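Local structure of polyhedrin (5A99) at residues Y40-S45 against H101-N106; S45-R50 against L66-Y71; S60-Q65 against H86-L91; N106-F111 against G172-I177. The protein forms the crystalline matrix of the viral occlusion bodies, the polyhedra, which in cypoviruses embed and protect the virus particles. One frame throughout, in Å; residues are numbered along the deposited sequence.

How the contacts relate
From the N terminus, strand 33-40 turns at 40-45 into strand 46-53. Contact 1 joins this turn to the loop 101-106 and closes a loop of 55 residues. Contact 2 (45-50 with 66-71) and contact 3 (60-65 with 86-91) both nest inside that loop and cross each other, because their segments alternate along the chain. Contact 4 (106-111 with 172-177) follows in series, pairing two strands of the six-stranded antiparallel sheet. Contacts 1 and 2 share Ser45, and contacts 1 and 4 share Asn106, whose O probably accepts from Leu68 N. Glu107 ties contact 4 to Trp63 of contact 3. Together they join the sheet, loop 62-80 and helix 81-92.

Contact 1: Y40-S45 against H101-N106; sequences YMKDSS and HDKGMN
Lys42 reaches from the tip of a beta hairpin to the loop 101-106 and donates from NZ to Gly104 O at 2.8 Å. The hairpin connects the antiparallel strands 33-40 and 46-53 through a type I turn that runs from Met41 to Ser44. CG of Lys42 sits beside the backbone N (chi1 -66°), and beyond it the chain is fully extended, a straight arm that reaches from the turn to the loop. NZ stands above the plane of the Gly104 carbonyl, 49° out of it. Lys42 CD and CE also lie near Gly104 O, CD at 3.5 Å, whereas CB and CG are nearer Met105 O. Lys103 crosses the arm at about a right angle: its CB touches Lys42 NZ at 3.5 Å, while the end of its chain leads off with a bend at chi4. The two ammonium nitrogens, Lys42 NZ and Lys103 NZ, stay 6.8 Å apart, which should moderate the repulsion of like charges. At its root the same lysine is tied by a water that accepts from Lys42 N at 2.9 Å and donates to Met105 O at 2.6 Å, so both ends of the arm are linked to the loop. Met41 makes the buried half of the contact. Bent at chi2 and chi3, its chain also rests on Pro108. The turn is braced internally by an Asx turn, in which Asp43 OD1 accepts from Ser45 N. On the buried side, the last atom of the methionine, Met41 CE, lies 3.2 Å from Asn106 O.

Contact 2: S45-R50 against L66-Y71; sequences SLQIIR and LVLPNY
The side-chain amides of Gln47, on strand 46-53 of the six-stranded antiparallel sheet, and Asn70, in the loop before helix 81-92, meet tip to tip and nearly coplanar, their planes 28° apart. Leu68 lies over one face of the Gln47 amide, its CD1 4.2 Å from Gln47 CD; on the opposite face, farther off, Ile49 CD1 is 5.1 Å from the same carbon. At the edges stand polar groups: Asn70 ND2 donates to Gln47 OE1 at 2.8 Å, in the carbonyl plane and on a lone pair. Strand 46-53 is set between strands 33-40 and 218-222. With CG anti to the backbone N (chi1 179°) and the chain extended beyond it, Gln47 projects its amide straight into the loop. There Asn70 ND2 spends its other hydrogen on Val67 O at 2.7 Å; both acceptors lie close to the plane of the Asn70 amide, which fixes the rotation of the group. Val67 O also receives a weak bond from Gln47 NE2 at 3.3 Å, and Leu66 O lies 2.9 Å from that same nitrogen. The other end of the Asn70 amide is occupied too, since OD1 accepts from the backbone N of Arg72 and of Ile73. A cis peptide before Pro69 shapes the loop between Val67 and Asn70. Next in the chain, Tyr71 packs edge-to-face on Tyr71 of each of the two other subunits. Apolar packing completes the contact, with Ile49 CD1 4.3 Å from Leu66 CD2.

Contact 3: S60-Q65 against H86-L91; sequences SYNWDQ and HLRDGL
Trp63 holds CG anti to its backbone N (chi1 -180°), which carries the indole toward helix 81-92, while Arg88 bends at chi3 (85°), which turns NE back beside the six-membered ring of Trp63. The indole touches three residues spaced along the helix. Arg88 CG meets Trp63 CZ3 at 3.6 Å, Leu87 CD2 comes to 4.1 Å from Trp63 CH2, and Leu91 CD1 stands 3.3 Å above the ring plane, displaced toward the rim. Both leucines cross the indole at about a right angle; the guanidinium plane is turned 32° from the ring. At NH2 the guanidinium is met by Asp64, whose CB lies over one of its faces, 3.7 Å from Arg88 NH2. The carboxylate adds a long salt bridge, Asp64 OD2 to Arg88 NH2 at 3.9 Å. Asn62 ND2 approaches the edge of the guanidinium, near its plane. The loop that presents these groups follows strand 56-61 and is closed on itself: Asn62 N donates to the side-chain Gln65 OE1 at 2.8 Å, and Gln65 N returns a bond to Asn62 O. Stronger polar partners lie beyond the two segments. Trp63 NE1 donates to Glu107 OE2, Arg88 NE binds Tyr131 OH, and Arg72 of the third subunit forms a salt bridge with Asp64 OD1 and accepts from Arg88 NH1 through its backbone O. Packing between loop and helix is thus mainly apolar, the aliphatic part of Arg88 included, while Asp64, near Arg88 and that Arg72, probably offsets part of their charge where subunits meet.

Contact 4: N106-F111 against G172-I177; sequences NEPVSF and GKFDGI
The ring of Phe111 lies flat against the backbone of its strand partner Gly172, with Gly172 N 3.4 Å above the ring plane and offset toward the rim. The glycine carries no side chain on this side of the sheet. The two residues form a hydrogen-bonded pair of antiparallel strands 110-116 and 164-173 in the six-stranded sheet: Phe111 N donates to Gly172 O at 2.9 Å and Gly172 N to Phe111 O at 3.2 Å. Ser110 and Lys173 follow as a non-hydrogen-bonded pair. Past it the strands part, yet Phe174 N still donates to Val109 O at 3.0 Å. Here Val109 and Ser110 both face Tyr40 in a classic beta bulge, and Phe174 is the centre of an inverse gamma turn. The Phe174 side chain swings back across the opposite strand. Its ring meets that of Phe111 obliquely, centroids 5.3 Å apart and planes at 44°, with Phe111 CD2 3.5 Å from Phe174 CZ. Leu39 of strand 33-40 touches both phenylalanine side chains, and Phe179 meets Phe111 edge-to-face. At its other side the Phe174 ring touches Pro108, whose CG is 3.7 Å from Phe174 CE2.

Contact 1: Y40-S45 against H101-N106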
# COMPACT_ATOMS: atom_id res chain seq x y z
N TYR A 40 -1.82 1.18 23.05
CA TYR A 40 -1.32 1.61 24.34
C TYR A 40 -0.07 0.83 24.66
O TYR A 40 -0.09 -0.39 24.80
CB TYR A 40 -2.40 1.43 25.40
CG TYR A 40 -3.69 2.12 25.00
CD1 TYR A 40 -3.89 3.47 25.27
CD2 TYR A 40 -4.68 1.42 24.33
CE1 TYR A 40 -5.07 4.10 24.89
CE2 TYR A 40 -5.85 2.04 23.95
CZ TYR A 40 -6.04 3.37 24.23
OH TYR A 40 -7.20 3.98 23.85
N MET A 41 1.03 1.56 24.76
CA MET A 41 2.34 0.95 24.84
C MET A 41 2.74 0.72 26.30
O MET A 41 2.04 1.12 27.24
CB MET A 41 3.37 1.81 24.09
CG MET A 41 2.95 2.24 22.67
SD MET A 41 2.33 0.96 21.54
CE MET A 41 3.83 0.02 21.29
N LYS A 42 3.87 0.05 26.49
CA LYS A 42 4.29 -0.40 27.81
C LYS A 42 4.77 0.76 28.70
O LYS A 42 4.86 0.63 29.92
CB LYS A 42 5.36 -1.48 27.65
CG LYS A 42 4.80 -2.74 27.01
CD LYS A 42 5.81 -3.87 26.85
CE LYS A 42 5.08 -5.18 26.52
NZ LYS A 42 5.97 -6.35 26.36
N ASP A 43 5.03 1.92 28.09
CA ASP A 43 5.39 3.11 28.87
C ASP A 43 4.20 4.04 29.07
O ASP A 43 4.34 5.18 29.53
CB ASP A 43 6.56 3.85 28.20
CG ASP A 43 6.25 4.33 26.79
OD1 ASP A 43 5.14 4.05 26.26
OD2 ASP A 43 7.13 4.98 26.19
N SER A 44 3.03 3.52 28.71
CA SER A 44 1.76 4.26 28.74
C SER A 44 1.60 5.31 27.66
O SER A 44 0.58 6.00 27.61
CB SER A 44 1.50 4.88 30.11
OG SER A 44 1.20 3.88 31.05
N SER A 45 2.60 5.43 26.78
CA SER A 45 2.47 6.30 25.62
C SER A 45 1.47 5.66 24.64
O SER A 45 1.20 4.46 24.72
CB SER A 45 3.83 6.56 24.96
OG SER A 45 4.29 5.46 24.19
N HIS A 101 14.33 -12.80 25.13
CA HIS A 101 13.16 -11.98 25.41
C HIS A 101 11.88 -12.68 24.95
O HIS A 101 11.72 -12.99 23.76
CB HIS A 101 13.28 -10.63 24.70
CG HIS A 101 14.50 -9.84 25.07
ND1 HIS A 101 15.39 -9.37 24.13
CD2 HIS A 101 14.97 -9.43 26.28
CE1 HIS A 101 16.36 -8.72 24.74
NE2 HIS A 101 16.13 -8.74 26.04
N ASP A 102 10.97 -12.92 25.90
CA ASP A 102 9.65 -13.46 25.58
C ASP A 102 8.78 -12.43 24.90
O ASP A 102 8.03 -12.74 23.97
CB ASP A 102 8.93 -13.89 26.85
CG ASP A 102 9.15 -15.35 27.19
OD1 ASP A 102 9.71 -16.09 26.34
OD2 ASP A 102 8.73 -15.76 28.29
N LYS A 103 8.85 -11.20 25.41
CA LYS A 103 8.06 -10.10 24.90
C LYS A 103 8.98 -8.91 24.70
O LYS A 103 10.02 -8.79 25.36
CB LYS A 103 6.95 -9.72 25.88
CG LYS A 103 5.99 -10.87 26.22
CD LYS A 103 4.71 -10.36 26.86
CE LYS A 103 3.96 -11.46 27.59
NZ LYS A 103 4.09 -12.81 26.95
N GLY A 104 8.61 -8.04 23.77
CA GLY A 104 9.42 -6.88 23.48
C GLY A 104 8.92 -5.66 24.22
O GLY A 104 7.71 -5.47 24.38
N MET A 105 9.86 -4.83 24.67
CA MET A 105 9.53 -3.54 25.24
C MET A 105 8.79 -2.69 24.20
O MET A 105 8.05 -1.78 24.55
CB MET A 105 10.80 -2.82 25.68
CG MET A 105 11.49 -3.46 26.84
SD MET A 105 10.34 -3.89 28.17
CE MET A 105 11.51 -4.31 29.47
N ASN A 106 9.00 -3.02 22.93
CA ASN A 106 8.43 -2.25 21.83
C ASN A 106 6.98 -2.62 21.52
O ASN A 106 6.34 -1.96 20.72
CB ASN A 106 9.29 -2.40 20.56
CG ASN A 106 9.49 -3.86 20.14
OD1 ASN A 106 9.37 -4.77 20.96
ND2 ASN A 106 9.81 -4.08 18.86
O HOH W 1 5.63 -0.89 24.33

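Contact 2: S45-R50 against L66-Y71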
# COMPACT_ATOMS: atom_id res chain seq x y z
N SER A 45 2.60 5.43 26.78
CA SER A 45 2.47 6.30 25.62
C SER A 45 1.47 5.66 24.64
O SER A 45 1.20 4.46 24.72
CB SER A 45 3.83 6.56 24.96
OG SER A 45 4.29 5.46 24.19
N LEU A 46 0.91 6.47 23.75
CA LEU A 46 0.01 5.97 22.73
C LEU A 46 0.63 6.10 21.35
O LEU A 46 1.24 7.12 21.02
CB LEU A 46 -1.31 6.75 22.70
CG LEU A 46 -2.42 6.37 23.68
CD1 LEU A 46 -1.96 6.62 25.12
CD2 LEU A 46 -3.68 7.15 23.36
N GLN A 47 0.45 5.06 20.56
CA GLN A 47 0.65 5.16 19.13
C GLN A 47 -0.72 5.11 18.45
O GLN A 47 -1.47 4.15 18.61
CB GLN A 47 1.55 4.04 18.61
CG GLN A 47 1.77 4.11 17.12
CD GLN A 47 2.89 3.21 16.64
OE1 GLN A 47 3.74 3.64 15.86
NE2 GLN A 47 2.88 1.96 17.08
N ILE A 48 -1.02 6.16 17.69
CA ILE A 48 -2.29 6.29 16.98
C ILE A 48 -2.07 6.09 15.49
O ILE A 48 -1.19 6.70 14.89
CB ILE A 48 -2.93 7.68 17.24
CG1 ILE A 48 -3.10 7.91 18.74
CG2 ILE A 48 -4.28 7.81 16.52
CD1 ILE A 48 -3.81 9.21 19.10
N ILE A 49 -2.86 5.20 14.92
CA ILE A 49 -2.87 5.00 13.47
C ILE A 49 -4.28 5.34 13.01
O ILE A 49 -5.25 4.74 13.47
CB ILE A 49 -2.53 3.55 13.11
CG1 ILE A 49 -1.11 3.20 13.58
CG2 ILE A 49 -2.62 3.32 11.61
CD1 ILE A 49 -0.76 1.76 13.39
N ARG A 50 -4.40 6.35 12.15
CA ARG A 50 -5.68 6.70 11.56
C ARG A 50 -5.72 6.40 10.08
O ARG A 50 -4.88 6.87 9.30
CB ARG A 50 -6.03 8.17 11.75
CG ARG A 50 -7.42 8.51 11.20
CD ARG A 50 -7.78 9.97 11.37
NE ARG A 50 -7.20 10.84 10.35
CZ ARG A 50 -6.48 11.93 10.62
NH1 ARG A 50 -6.21 12.26 11.87
NH2 ARG A 50 -6.03 12.70 9.61
N LEU A 66 3.23 -2.12 14.05
CA LEU A 66 2.42 -1.89 15.25
C LEU A 66 3.27 -1.61 16.50
O LEU A 66 2.85 -0.89 17.40
CB LEU A 66 1.52 -3.11 15.52
CG LEU A 66 0.48 -3.45 14.44
CD1 LEU A 66 -0.14 -4.82 14.68
CD2 LEU A 66 -0.57 -2.38 14.37
N VAL A 67 4.46 -2.18 16.55
CA VAL A 67 5.34 -1.96 17.69
C VAL A 67 5.82 -0.51 17.66
O VAL A 67 5.66 0.19 16.66
CB VAL A 67 6.55 -2.90 17.65
CG1 VAL A 67 6.10 -4.34 17.75
CG2 VAL A 67 7.37 -2.68 16.38
N LEU A 68 6.40 -0.05 18.76
CA LEU A 68 7.13 1.21 18.77
C LEU A 68 8.44 1.03 19.54
O LEU A 68 8.42 0.64 20.70
CB LEU A 68 6.28 2.33 19.38
CG LEU A 68 6.76 3.77 19.13
CD1 LEU A 68 5.62 4.77 19.42
CD2 LEU A 68 7.99 4.10 19.96
N PRO A 69 9.57 1.39 18.94
CA PRO A 69 9.67 2.16 17.69
C PRO A 69 9.46 1.33 16.43
O PRO A 69 9.59 0.09 16.43
CB PRO A 69 11.11 2.68 17.74
CG PRO A 69 11.86 1.62 18.48
CD PRO A 69 10.90 1.08 19.51
N ASN A 70 9.14 2.03 15.35
CA ASN A 70 9.06 1.43 14.03
C ASN A 70 9.55 2.43 12.99
O ASN A 70 9.92 3.55 13.32
CB ASN A 70 7.62 0.97 13.72
CG ASN A 70 6.62 2.10 13.73
OD1 ASN A 70 6.53 2.88 12.77
ND2 ASN A 70 5.84 2.19 14.80
N TYR A 71 9.56 2.02 11.72
CA TYR A 71 10.15 2.86 10.68
C TYR A 71 9.30 4.11 10.36
O TYR A 71 9.80 5.07 9.78
CB TYR A 71 10.50 2.03 9.43
CG TYR A 71 9.32 1.36 8.74
CD1 TYR A 71 8.87 0.11 9.15
CD2 TYR A 71 8.68 1.97 7.67
CE1 TYR A 71 7.80 -0.50 8.53
CE2 TYR A 71 7.61 1.37 7.04
CZ TYR A 71 7.18 0.13 7.47
OH TYR A 71 6.11 -0.47 6.83

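Contact 3: S60-Q65 against H86-L91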
# COMPACT_ATOMS: atom_id res chain seq x y z
N SER A 60 -4.28 -3.46 6.70
CA SER A 60 -3.65 -4.45 7.55
C SER A 60 -2.28 -3.94 7.99
O SER A 60 -1.63 -3.13 7.29
CB SER A 60 -3.57 -5.83 6.85
OG SER A 60 -2.81 -5.76 5.66
N TYR A 61 -1.87 -4.37 9.17
CA TYR A 61 -0.63 -3.91 9.76
C TYR A 61 0.14 -5.11 10.27
O TYR A 61 -0.38 -5.94 11.02
CB TYR A 61 -0.93 -2.91 10.88
CG TYR A 61 -1.74 -1.75 10.37
CD1 TYR A 61 -1.13 -0.62 9.82
CD2 TYR A 61 -3.13 -1.79 10.41
CE1 TYR A 61 -1.89 0.43 9.33
CE2 TYR A 61 -3.89 -0.74 9.93
CZ TYR A 61 -3.27 0.36 9.39
OH TYR A 61 -4.04 1.40 8.91
N ASN A 62 1.38 -5.24 9.83
CA ASN A 62 2.23 -6.29 10.32
C ASN A 62 2.77 -5.89 11.69
O ASN A 62 2.69 -4.73 12.08
CB ASN A 62 3.36 -6.56 9.33
CG ASN A 62 4.05 -7.88 9.60
OD1 ASN A 62 3.47 -8.78 10.21
ND2 ASN A 62 5.29 -8.00 9.14
N TRP A 63 3.31 -6.87 12.43
CA TRP A 63 3.83 -6.64 13.78
C TRP A 63 4.80 -5.45 13.83
O TRP A 63 4.74 -4.64 14.77
CB TRP A 63 4.53 -7.91 14.26
CG TRP A 63 5.13 -7.87 15.64
CD1 TRP A 63 4.49 -8.16 16.82
CD2 TRP A 63 6.47 -7.54 15.99
NE1 TRP A 63 5.36 -8.03 17.87
CE2 TRP A 63 6.59 -7.65 17.39
CE3 TRP A 63 7.60 -7.17 15.24
CZ2 TRP A 63 7.78 -7.40 18.07
CZ3 TRP A 63 8.79 -6.92 15.91
CH2 TRP A 63 8.86 -7.04 17.31
N ASP A 64 5.66 -5.33 12.83
CA ASP A 64 6.66 -4.28 12.84
C ASP A 64 6.09 -2.92 12.43
O ASP A 64 6.79 -1.91 12.45
CB ASP A 64 7.86 -4.66 11.96
CG ASP A 64 7.56 -4.57 10.47
OD1 ASP A 64 6.42 -4.88 10.07
OD2 ASP A 64 8.47 -4.18 9.70
N GLN A 65 4.81 -2.89 12.08
CA GLN A 65 4.14 -1.63 11.85
C GLN A 65 3.28 -1.24 13.04
O GLN A 65 2.69 -0.17 13.04
CB GLN A 65 3.32 -1.71 10.56
CG GLN A 65 4.19 -2.09 9.37
CD GLN A 65 3.37 -2.49 8.15
OE1 GLN A 65 2.33 -3.14 8.28
NE2 GLN A 65 3.82 -2.08 6.98
N HIS A 86 16.36 -11.74 16.66
CA HIS A 86 16.19 -12.97 17.43
C HIS A 86 14.79 -13.05 18.00
O HIS A 86 14.16 -14.12 18.02
CB HIS A 86 17.19 -13.00 18.59
CG HIS A 86 18.63 -13.00 18.16
ND1 HIS A 86 19.02 -13.33 16.88
CD2 HIS A 86 19.76 -12.70 18.84
CE1 HIS A 86 20.34 -13.23 16.79
NE2 HIS A 86 20.81 -12.86 17.96
N LEU A 87 14.32 -11.92 18.51
CA LEU A 87 12.98 -11.83 19.06
C LEU A 87 11.95 -12.25 18.00
O LEU A 87 11.11 -13.13 18.25
CB LEU A 87 12.72 -10.40 19.53
CG LEU A 87 11.28 -10.10 19.94
CD1 LEU A 87 10.85 -11.06 21.04
CD2 LEU A 87 11.13 -8.65 20.35
N ARG A 88 12.05 -11.66 16.82
CA ARG A 88 11.10 -11.92 15.75
C ARG A 88 11.16 -13.37 15.31
O ARG A 88 10.12 -13.98 15.08
CB ARG A 88 11.35 -11.00 14.57
CG ARG A 88 11.00 -9.56 14.86
CD ARG A 88 11.41 -8.65 13.72
NE ARG A 88 10.40 -8.60 12.67
CZ ARG A 88 10.46 -7.78 11.62
NH1 ARG A 88 11.49 -6.95 11.47
NH2 ARG A 88 9.49 -7.79 10.73
N ASP A 89 12.38 -13.91 15.22
CA ASP A 89 12.60 -15.32 14.92
C ASP A 89 11.68 -16.19 15.81
O ASP A 89 10.99 -17.07 15.31
CB ASP A 89 14.07 -15.72 15.14
CG ASP A 89 15.02 -15.15 14.08
OD1 ASP A 89 14.54 -14.64 13.04
OD2 ASP A 89 16.25 -15.24 14.28
N GLY A 90 11.67 -15.90 17.11
CA GLY A 90 10.83 -16.64 18.05
C GLY A 90 9.34 -16.37 17.94
O GLY A 90 8.52 -17.28 18.14
N LEU A 91 8.96 -15.14 17.62
CA LEU A 91 7.53 -14.80 17.49
C LEU A 91 6.92 -15.44 16.25
O LEU A 91 5.72 -15.71 16.22
CB LEU A 91 7.31 -13.29 17.47
CG LEU A 91 7.96 -12.46 18.59
CD1 LEU A 91 7.58 -10.96 18.47
CD2 LEU A 91 7.58 -13.01 19.96

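Contact 4: N106-F111 against G172-I177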
# COMPACT_ATOMS: atom_id res chain seq x y z
N ASN A 106 9.00 -3.02 22.93
CA ASN A 106 8.43 -2.25 21.83
C ASN A 106 6.98 -2.62 21.52
O ASN A 106 6.34 -1.96 20.72
CB ASN A 106 9.29 -2.40 20.56
CG ASN A 106 9.49 -3.86 20.14
OD1 ASN A 106 9.37 -4.77 20.96
ND2 ASN A 106 9.81 -4.08 18.86
N GLU A 107 6.49 -3.67 22.16
CA GLU A 107 5.16 -4.21 21.84
C GLU A 107 4.05 -3.55 22.65
O GLU A 107 4.24 -3.21 23.81
CB GLU A 107 5.13 -5.71 22.09
CG GLU A 107 6.07 -6.53 21.20
CD GLU A 107 5.87 -8.02 21.41
OE1 GLU A 107 6.30 -8.53 22.47
OE2 GLU A 107 5.26 -8.67 20.54
N PRO A 108 2.86 -3.40 22.04
CA PRO A 108 1.71 -2.76 22.66
C PRO A 108 1.09 -3.65 23.73
O PRO A 108 1.13 -4.88 23.64
CB PRO A 108 0.74 -2.57 21.49
CG PRO A 108 1.07 -3.69 20.55
CD PRO A 108 2.56 -3.91 20.69
N VAL A 109 0.53 -3.03 24.76
CA VAL A 109 -0.14 -3.75 25.82
C VAL A 109 -1.58 -4.06 25.44
O VAL A 109 -2.12 -5.12 25.76
CB VAL A 109 -0.14 -2.90 27.11
CG1 VAL A 109 -0.83 -3.65 28.24
CG2 VAL A 109 1.27 -2.54 27.48
N SER A 110 -2.22 -3.11 24.76
CA SER A 110 -3.63 -3.24 24.46
C SER A 110 -3.96 -2.25 23.36
O SER A 110 -3.09 -1.49 22.91
CB SER A 110 -4.47 -2.95 25.71
OG SER A 110 -4.39 -1.58 26.05
N PHE A 111 -5.21 -2.28 22.93
CA PHE A 111 -5.64 -1.45 21.81
C PHE A 111 -7.05 -0.90 22.03
O PHE A 111 -7.84 -1.43 22.82
CB PHE A 111 -5.63 -2.29 20.52
CG PHE A 111 -6.75 -3.29 20.45
CD1 PHE A 111 -8.00 -2.92 19.98
CD2 PHE A 111 -6.57 -4.60 20.88
CE1 PHE A 111 -9.04 -3.83 19.94
CE2 PHE A 111 -7.62 -5.53 20.82
CZ PHE A 111 -8.85 -5.13 20.35
N GLY A 172 -9.31 -4.20 23.65
CA GLY A 172 -8.83 -5.49 24.09
C GLY A 172 -7.37 -5.46 24.47
O GLY A 172 -6.66 -4.50 24.16
N LYS A 173 -6.93 -6.53 25.14
CA LYS A 173 -5.54 -6.67 25.58
C LYS A 173 -4.77 -7.67 24.72
O LYS A 173 -5.29 -8.74 24.36
CB LYS A 173 -5.50 -7.13 27.04
CG LYS A 173 -6.00 -6.10 28.06
CD LYS A 173 -5.77 -6.61 29.49
CE LYS A 173 -6.29 -5.66 30.54
NZ LYS A 173 -6.17 -6.24 31.92
N PHE A 174 -3.53 -7.33 24.40
CA PHE A 174 -2.64 -8.28 23.75
C PHE A 174 -1.92 -9.12 24.81
O PHE A 174 -0.69 -9.09 24.91
CB PHE A 174 -1.61 -7.57 22.88
CG PHE A 174 -2.20 -6.67 21.83
CD1 PHE A 174 -2.87 -7.19 20.73
CD2 PHE A 174 -2.06 -5.29 21.93
CE1 PHE A 174 -3.39 -6.36 19.77
CE2 PHE A 174 -2.57 -4.46 20.97
CZ PHE A 174 -3.24 -4.99 19.88
N ASP A 175 -2.70 -9.85 25.60
CA ASP A 175 -2.13 -10.72 26.63
C ASP A 175 -2.30 -12.20 26.29
O ASP A 175 -2.14 -13.07 27.14
CB ASP A 175 -2.74 -10.41 28.00
CG ASP A 175 -4.25 -10.57 28.03
OD1 ASP A 175 -4.83 -11.14 27.07
OD2 ASP A 175 -4.87 -10.12 29.02
N GLY A 176 -2.64 -12.48 25.03
CA GLY A 176 -2.74 -13.84 24.54
C GLY A 176 -3.98 -14.62 24.96
O GLY A 176 -4.18 -15.73 24.48
N ILE A 177 -4.82 -14.05 25.83
CA ILE A 177 -6.00 -14.77 26.33
C ILE A 177 -7.16 -14.76 25.34
O ILE A 177 -7.76 -15.80 25.08
CB ILE A 177 -6.48 -14.22 27.70
CG1 ILE A 177 -5.44 -14.50 28.79
CG2 ILE A 177 -7.83 -14.84 28.10
CD1 ILE A 177 -5.78 -13.92 30.14
O HOH W 2 1.68 -7.51 24.42